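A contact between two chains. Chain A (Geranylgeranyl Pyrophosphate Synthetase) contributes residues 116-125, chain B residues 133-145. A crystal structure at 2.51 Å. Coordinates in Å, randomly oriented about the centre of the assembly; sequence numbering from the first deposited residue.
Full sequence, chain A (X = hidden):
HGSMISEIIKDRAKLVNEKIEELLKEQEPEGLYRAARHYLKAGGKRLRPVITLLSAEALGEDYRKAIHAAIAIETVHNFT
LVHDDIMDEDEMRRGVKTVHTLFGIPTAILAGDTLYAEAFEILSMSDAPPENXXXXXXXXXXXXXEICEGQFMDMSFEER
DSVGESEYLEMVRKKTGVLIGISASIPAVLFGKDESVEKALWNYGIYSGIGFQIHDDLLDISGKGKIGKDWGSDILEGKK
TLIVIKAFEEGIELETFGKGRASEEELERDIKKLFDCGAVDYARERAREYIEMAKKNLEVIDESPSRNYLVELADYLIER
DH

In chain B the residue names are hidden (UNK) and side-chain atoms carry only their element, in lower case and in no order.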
# COMPACT_ATOMS: atom_id res chain seq x y z
N TYR A 116 0.34 0.55 5.17
CA TYR A 116 -0.50 -0.20 4.24
C TYR A 116 -0.34 -1.69 4.44
O TYR A 116 -1.32 -2.43 4.57
CB TYR A 116 -0.13 0.18 2.81
CG TYR A 116 -1.23 0.13 1.77
CD1 TYR A 116 -1.06 0.79 0.58
CD2 TYR A 116 -2.42 -0.60 1.96
CE1 TYR A 116 -2.01 0.77 -0.41
CE2 TYR A 116 -3.41 -0.62 0.96
CZ TYR A 116 -3.18 0.09 -0.23
OH TYR A 116 -4.07 0.18 -1.30
N ALA A 117 0.91 -2.17 4.47
CA ALA A 117 1.13 -3.59 4.64
C ALA A 117 0.72 -4.04 6.03
O ALA A 117 0.13 -5.11 6.19
CB ALA A 117 2.59 -3.95 4.36
N GLU A 118 1.01 -3.22 7.05
CA GLU A 118 0.68 -3.58 8.42
C GLU A 118 -0.82 -3.78 8.57
O GLU A 118 -1.26 -4.75 9.21
CB GLU A 118 1.17 -2.51 9.39
CG GLU A 118 2.67 -2.37 9.39
CD GLU A 118 3.18 -1.35 10.40
OE1 GLU A 118 2.71 -0.19 10.37
OE2 GLU A 118 4.05 -1.71 11.22
N ALA A 119 -1.62 -2.89 7.98
CA ALA A 119 -3.06 -3.06 7.96
C ALA A 119 -3.40 -4.51 7.65
O ALA A 119 -4.07 -5.18 8.44
CB ALA A 119 -3.69 -2.13 6.93
N PHE A 120 -2.88 -5.02 6.54
CA PHE A 120 -3.21 -6.38 6.17
C PHE A 120 -2.61 -7.38 7.14
O PHE A 120 -3.26 -8.37 7.49
CB PHE A 120 -2.77 -6.67 4.74
CG PHE A 120 -3.63 -6.00 3.73
CD1 PHE A 120 -4.83 -6.58 3.33
CD2 PHE A 120 -3.27 -4.78 3.19
CE1 PHE A 120 -5.65 -5.95 2.39
CE2 PHE A 120 -4.08 -4.14 2.25
CZ PHE A 120 -5.27 -4.72 1.85
N GLU A 121 -1.40 -7.11 7.63
CA GLU A 121 -0.84 -8.02 8.62
C GLU A 121 -1.72 -8.09 9.86
O GLU A 121 -1.96 -9.18 10.40
CB GLU A 121 0.56 -7.58 9.00
CG GLU A 121 1.20 -8.47 10.03
CD GLU A 121 2.55 -7.97 10.45
OE1 GLU A 121 3.00 -6.93 9.89
OE2 GLU A 121 3.17 -8.60 11.33
N ILE A 122 -2.23 -6.94 10.30
CA ILE A 122 -3.06 -6.91 11.49
C ILE A 122 -4.38 -7.62 11.23
O ILE A 122 -4.82 -8.47 12.01
CB ILE A 122 -3.27 -5.45 11.95
CG1 ILE A 122 -1.94 -4.89 12.48
CG2 ILE A 122 -4.34 -5.36 13.04
CD1 ILE A 122 -1.88 -3.36 12.60
N LEU A 123 -5.03 -7.29 10.11
CA LEU A 123 -6.32 -7.90 9.81
C LEU A 123 -6.20 -9.42 9.82
O LEU A 123 -7.07 -10.12 10.36
CB LEU A 123 -6.80 -7.40 8.46
CG LEU A 123 -7.98 -8.14 7.87
CD1 LEU A 123 -9.18 -8.07 8.79
CD2 LEU A 123 -8.24 -7.54 6.50
N SER A 124 -5.10 -9.94 9.30
CA SER A 124 -4.81 -11.36 9.26
C SER A 124 -4.58 -11.98 10.65
O SER A 124 -4.57 -13.21 10.76
CB SER A 124 -3.59 -11.60 8.37
OG SER A 124 -2.41 -11.32 9.10
N MET A 125 -4.40 -11.18 11.69
CA MET A 125 -4.33 -11.77 13.02
C MET A 125 -5.71 -11.99 13.63
O MET A 125 -5.80 -12.35 14.81
CB MET A 125 -3.52 -10.89 13.98
CG MET A 125 -2.19 -10.37 13.47
SD MET A 125 -1.56 -9.15 14.68
CE MET A 125 -0.21 -8.40 13.77
N UNK B 133 -3.86 -19.37 3.19
CA UNK B 133 -3.92 -18.06 2.54
C UNK B 133 -3.71 -16.97 3.58
O UNK B 133 -2.99 -15.99 3.33
c UNK B 133 -5.26 -17.89 1.80
c UNK B 133 -6.76 -18.92 0.03
c UNK B 133 -5.56 -19.12 0.93
c UNK B 133 -5.22 -16.66 0.93
N UNK B 134 -4.30 -17.14 4.77
CA UNK B 134 -4.09 -16.18 5.85
C UNK B 134 -2.61 -16.05 6.18
O UNK B 134 -2.05 -14.95 6.16
c UNK B 134 -4.91 -16.58 7.09
c UNK B 134 -4.54 -15.67 8.25
c UNK B 134 -6.37 -16.48 6.79
N UNK B 135 -1.95 -17.17 6.44
CA UNK B 135 -0.51 -17.14 6.67
C UNK B 135 0.24 -16.51 5.50
O UNK B 135 1.21 -15.77 5.71
n UNK B 135 0.76 -22.59 6.76
n UNK B 135 2.99 -22.10 7.05
c UNK B 135 0.01 -18.54 6.95
n UNK B 135 1.40 -20.85 8.15
c UNK B 135 1.72 -21.84 7.31
c UNK B 135 -0.26 -19.01 8.37
c UNK B 135 0.03 -20.50 8.52
N UNK B 136 -0.19 -16.76 4.26
CA UNK B 136 0.48 -16.17 3.11
C UNK B 136 0.27 -14.67 3.08
O UNK B 136 1.19 -13.91 2.74
c UNK B 136 -0.02 -16.79 1.81
N UNK B 137 -0.93 -14.21 3.41
CA UNK B 137 -1.16 -12.77 3.46
C UNK B 137 -0.30 -12.14 4.56
O UNK B 137 0.34 -11.09 4.35
c UNK B 137 -2.66 -12.49 3.66
c UNK B 137 -3.42 -12.80 2.39
c UNK B 137 -2.89 -11.05 4.10
N UNK B 138 -0.22 -12.79 5.72
CA UNK B 138 0.56 -12.27 6.83
C UNK B 138 2.05 -12.17 6.48
O UNK B 138 2.71 -11.16 6.80
o UNK B 138 1.26 -12.78 9.09
c UNK B 138 0.37 -13.16 8.05
N UNK B 139 2.58 -13.21 5.83
CA UNK B 139 3.99 -13.23 5.49
C UNK B 139 4.33 -12.22 4.39
O UNK B 139 5.33 -11.51 4.48
c UNK B 139 4.38 -14.65 5.10
c UNK B 139 4.35 -15.62 6.31
n UNK B 139 5.40 -18.26 7.89
c UNK B 139 4.17 -18.04 7.08
c UNK B 139 4.32 -17.09 5.89
N UNK B 140 3.48 -12.13 3.37
CA UNK B 140 3.68 -11.15 2.30
C UNK B 140 3.54 -9.73 2.80
O UNK B 140 4.19 -8.82 2.29
c UNK B 140 2.70 -11.41 1.17
c UNK B 140 4.11 -10.33 -0.63
c UNK B 140 2.74 -10.38 0.05
c UNK B 140 1.66 -10.68 -0.96
N UNK B 141 2.68 -9.50 3.79
CA UNK B 141 2.54 -8.15 4.30
C UNK B 141 3.75 -7.75 5.14
O UNK B 141 4.17 -6.59 5.12
c UNK B 141 1.24 -8.03 5.11
N UNK B 142 4.31 -8.69 5.90
CA UNK B 142 5.53 -8.42 6.65
C UNK B 142 6.69 -8.18 5.69
O UNK B 142 7.54 -7.31 5.93
n UNK B 142 6.94 -8.22 9.81
n UNK B 142 7.70 -6.05 9.87
c UNK B 142 5.07 -9.61 8.84
c UNK B 142 5.98 -9.30 10.05
c UNK B 142 5.85 -9.59 7.56
c UNK B 142 6.75 -6.94 10.13
n UNK B 142 5.63 -6.54 10.71
N UNK B 143 6.72 -8.97 4.62
CA UNK B 143 7.68 -8.77 3.54
C UNK B 143 7.58 -7.35 3.01
O UNK B 143 8.60 -6.66 2.86
c UNK B 143 7.94 -11.19 2.93
c UNK B 143 8.02 -9.45 1.12
c UNK B 143 7.42 -9.84 2.46
N UNK B 144 6.36 -6.87 2.77
CA UNK B 144 6.17 -5.52 2.27
C UNK B 144 6.64 -4.48 3.29
O UNK B 144 7.21 -3.45 2.92
c UNK B 144 4.71 -5.31 1.90
s UNK B 144 4.18 -6.28 0.46
N UNK B 145 6.41 -4.73 4.58
CA UNK B 145 6.94 -3.82 5.59
C UNK B 145 8.45 -3.76 5.49
O UNK B 145 9.05 -2.69 5.59
c UNK B 145 7.18 -3.43 8.06
c UNK B 145 4.96 -4.14 7.14
c UNK B 145 6.48 -4.25 7.00
O HOH W 1 5.96 -3.55 11.60

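Position 133 carries four carbons, forked at the first with one arm two carbons long; it lies out of reach of chain A and is Ile B133. At 134 one carbon bears two others, and a methyl carbon sits 3.5 Å from the backbone O of Ser A124; this beta-branched side chain is Val B134. Three carbons, a nitrogen and a carbon carrying two more nitrogens make a guanidinium at 135; the CA-to-CB bond points away from chain A, and the side chain stays out of contact: Arg B135. Position 136 has a single carbon, touches nothing on chain A and is Ala B136.

Position 137 repeats the three-carbon fork, now pointing toward chain A, with one methyl carbon 4.4 Å from CB of Phe A120 and 4.4 Å from CB of Ser A124; it is Val B137. At 138, one carbon followed by one oxygen, the carbon 3.5 Å from OG of Ser A124, is Ser B138. The OG of Ser A124 donates to the backbone O of Glu A121 at 2.5 Å, folding the hydroxyl back onto its own chain. Position 139 has four carbons in a row ending in nitrogen; its CA-to-CB bond points away from chain A, and it is Lys B139. Position 140 has four carbons forked at the second and no contact: Leu B140.

At 141 a lone carbon faces chain A, 4.3 Å from CB of Phe A120 and 4.0 Å from CB of Glu A121. This is Ala B141, and its backbone O comes within 3.2 Å of CB of Ala A117. Position 142 again ends in a carbon bearing two terminal nitrogens, one of them 2.8 Å from OE1 of Glu A121; it is Arg B142. Position 143, a three-carbon fork, turns away and is Val B143. At 144 one carbon and one sulfur, the carbon 3.5 Å from CB of Ala A117, are Cys B144. The last fork, at 145, places a methyl carbon 3.7 Å from CB of Ala A117 and 3.7 Å from CG of Glu A118; it is Val B145.

The two helices run nearly antiparallel, at 155°, and their axes approach to 8.0 Å. Small residues meet where CA of Ala A117 and CA of Ala B141 are 4.8 Å apart; CA of Glu A121 and CA of Ser B138 come equally close, though there only the chain B residue is small. Ala A117 against Ala B141, Cys B144 and Val B145, with Phe A120 CB against Val B137 and Ala B141, forms an apolar seam. Beside it, Arg B142 NH1 forms a salt bridge with Glu A121, making weak hydrogen bonds to OE1 at 2.8 Å and OE2 at 3.3 Å. Water 1 extends the polar link, accepting from Arg B142 NH1 at 3.1 Å and lying 2.7 Å from OE2 of Glu A118.

Chain B (133-145) IVRAVSKLARVCV
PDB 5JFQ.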